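PDB 2QN0: neurotoxin from Clostridium botulinum, which acts as the zinc-dependent light-chain protease of botulinum neurotoxin serotype C1 and probably cleaves neuronal SNARE proteins, with dual substrate specificity. Local coordinates for residues A[41-46]-A[105-110]. Residues are numbered along the deposited sequence; the frame is centred on the assembly and turned at random.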
loop_
_atom_site.group_PDB
_atom_site.type_symbol
_atom_site.label_atom_id
_atom_site.label_comp_id
_atom_site.label_asym_id
_atom_site.label_seq_id
_atom_site.Cartn_x
_atom_site.Cartn_y
_atom_site.Cartn_z
ATOM N N GLY A 41 -12.619 8.770 0.012
ATOM C CA GLY A 41 -11.866 9.693 0.842
ATOM C C GLY A 41 -10.571 10.173 0.212
ATOM O O GLY A 41 -10.556 10.647 -0.928
ATOM N N ASN A 42 -9.471 10.028 0.946
ATOM C CA ASN A 42 -8.176 10.485 0.469
ATOM C C ASN A 42 -7.329 9.414 -0.221
ATOM O O ASN A 42 -6.109 9.534 -0.297
ATOM C CB ASN A 42 -7.403 11.106 1.635
ATOM C CG ASN A 42 -8.154 12.267 2.278
ATOM O OD1 ASN A 42 -8.185 12.400 3.501
ATOM N ND2 ASN A 42 -8.757 13.115 1.450
ATOM N N ILE A 43 -7.979 8.366 -0.718
ATOM C CA ILE A 43 -7.275 7.308 -1.438
ATOM C C ILE A 43 -7.595 7.474 -2.925
ATOM O O ILE A 43 -8.758 7.410 -3.324
ATOM C CB ILE A 43 -7.738 5.904 -1.014
ATOM C CG1 ILE A 43 -7.443 5.670 0.473
ATOM C CG2 ILE A 43 -7.013 4.850 -1.862
ATOM C CD1 ILE A 43 -7.951 4.329 0.986
ATOM N N TRP A 44 -6.560 7.686 -3.730
ATOM C CA TRP A 44 -6.720 7.870 -5.168
ATOM C C TRP A 44 -5.994 6.790 -5.948
ATOM O O TRP A 44 -5.080 6.145 -5.437
ATOM C CB TRP A 44 -6.148 9.221 -5.599
ATOM C CG TRP A 44 -6.907 10.402 -5.095
ATOM C CD1 TRP A 44 -6.907 10.906 -3.825
ATOM C CD2 TRP A 44 -7.800 11.220 -5.856
ATOM N NE1 TRP A 44 -7.750 11.993 -3.747
ATOM C CE2 TRP A 44 -8.311 12.205 -4.980
ATOM C CE3 TRP A 44 -8.220 11.216 -7.194
ATOM C CZ2 TRP A 44 -9.224 13.180 -5.400
ATOM C CZ3 TRP A 44 -9.131 12.187 -7.613
ATOM C CH2 TRP A 44 -9.621 13.155 -6.717
ATOM N N VAL A 45 -6.408 6.592 -7.195
ATOM C CA VAL A 45 -5.751 5.625 -8.054
ATOM C C VAL A 45 -5.453 6.255 -9.411
ATOM O O VAL A 45 -6.308 6.921 -9.999
ATOM C CB VAL A 45 -6.608 4.349 -8.261
ATOM C CG1 VAL A 45 -7.966 4.707 -8.829
ATOM C CG2 VAL A 45 -5.879 3.384 -9.199
ATOM N N ILE A 46 -4.217 6.081 -9.868
ATOM C CA ILE A 46 -3.777 6.560 -11.177
ATOM C C ILE A 46 -3.351 5.262 -11.856
ATOM O O ILE A 46 -2.285 4.720 -11.561
ATOM C CB ILE A 46 -2.572 7.512 -11.073
ATOM C CG1 ILE A 46 -2.953 8.748 -10.253
ATOM C CG2 ILE A 46 -2.125 7.934 -12.475
ATOM C CD1 ILE A 46 -1.806 9.726 -10.045
ATOM N N GLU A 105 -12.151 -1.034 8.346
ATOM C CA GLU A 105 -11.409 -0.154 9.249
ATOM C C GLU A 105 -10.100 0.293 8.600
ATOM O O GLU A 105 -9.697 1.450 8.728
ATOM C CB GLU A 105 -11.127 -0.868 10.576
ATOM C CG GLU A 105 -10.436 -0.008 11.632
ATOM C CD GLU A 105 -11.234 1.236 12.010
ATOM O OE1 GLU A 105 -12.482 1.161 12.053
ATOM O OE2 GLU A 105 -10.611 2.286 12.282
ATOM N N LEU A 106 -9.435 -0.629 7.907
ATOM C CA LEU A 106 -8.183 -0.314 7.221
ATOM C C LEU A 106 -8.431 0.795 6.200
ATOM O O LEU A 106 -7.705 1.793 6.151
ATOM C CB LEU A 106 -7.647 -1.564 6.512
ATOM C CG LEU A 106 -6.403 -1.412 5.633
ATOM C CD1 LEU A 106 -5.208 -0.977 6.488
ATOM C CD2 LEU A 106 -6.113 -2.735 4.943
ATOM N N ILE A 107 -9.469 0.624 5.388
ATOM C CA ILE A 107 -9.805 1.620 4.374
ATOM C C ILE A 107 -10.226 2.940 5.018
ATOM O O ILE A 107 -9.844 4.020 4.562
ATOM C CB ILE A 107 -10.939 1.104 3.456
ATOM C CG1 ILE A 107 -10.447 -0.122 2.681
ATOM C CG2 ILE A 107 -11.374 2.201 2.486
ATOM C CD1 ILE A 107 -11.534 -0.852 1.898
ATOM N N TYR A 108 -11.014 2.853 6.084
ATOM C CA TYR A 108 -11.471 4.050 6.776
ATOM C C TYR A 108 -10.285 4.879 7.262
ATOM O O TYR A 108 -10.213 6.086 7.027
ATOM C CB TYR A 108 -12.343 3.669 7.974
ATOM C CG TYR A 108 -12.732 4.855 8.826
ATOM C CD1 TYR A 108 -13.721 5.746 8.410
ATOM C CD2 TYR A 108 -12.070 5.119 10.026
ATOM C CE1 TYR A 108 -14.040 6.874 9.169
ATOM C CE2 TYR A 108 -12.379 6.243 10.789
ATOM C CZ TYR A 108 -13.364 7.115 10.353
ATOM O OH TYR A 108 -13.663 8.232 11.100
ATOM N N ARG A 109 -9.348 4.231 7.944
ATOM C CA ARG A 109 -8.191 4.949 8.462
ATOM C C ARG A 109 -7.340 5.572 7.364
ATOM O O ARG A 109 -7.000 6.752 7.428
ATOM C CB ARG A 109 -7.341 4.020 9.332
ATOM C CG ARG A 109 -8.105 3.492 10.537
ATOM C CD ARG A 109 -7.207 2.756 11.511
ATOM N NE ARG A 109 -8.000 2.103 12.550
ATOM C CZ ARG A 109 -7.496 1.551 13.648
ATOM N NH1 ARG A 109 -6.189 1.572 13.867
ATOM N NH2 ARG A 109 -8.304 0.964 14.522
ATOM N N LEU A 110 -6.996 4.786 6.352
ATOM C CA LEU A 110 -6.179 5.300 5.258
ATOM C C LEU A 110 -6.851 6.415 4.456
ATOM O O LEU A 110 -6.174 7.291 3.919
ATOM C CB LEU A 110 -5.795 4.165 4.307
ATOM C CG LEU A 110 -4.745 3.179 4.829
ATOM C CD1 LEU A 110 -4.554 2.053 3.820
ATOM C CD2 LEU A 110 -3.429 3.913 5.062
#
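No flat side chain joins I43 to I107 and L110; the flat group engaged here is the guanidinium of R109, on the helix itself, with the carboxylate of E105 at its edge. R109 NE donates to E105 OE2 at 2.6 Å, nearly straight at 170°; the oxygen accepts with its anti lone pair, on the side away from the other carboxylate oxygen. This bridge staples one helical turn, and R109 NH2 forms a second salt bridge with E353.

The contact proper is aliphatic and buried. I43 reaches the helix with its longer branch: CG1 lies anti to the carbonyl carbon (chi1 -62°) and the chain stays extended beyond it, which carries CD1 to 4.0 Å from L110 CB. I43 CD1 sits 4.3 Å from I107 CG2 and 4.1 Å from I107 O, a carbonyl oxygen that S111 OG hydrogen-bonds. I43 CG1 adds a touch on L110 O at 4.0 Å. No hydrogen bond links the two segments, but N42 is backbone-bonded to S111, the helix residue that follows L110. F94 of helix 80-97 packs against both I43 and I107.

Beyond this, L106 and L110 rest on M235 of helix 223-238, which carries the zinc ligands H229 and H233. Helix 101-112 thus bridges the start of strand 43-46 and the HExxH helix, with L110 touching I43 and M235, a sheet-to-helix packing within the zincin-like clostridial neurotoxin protease fold.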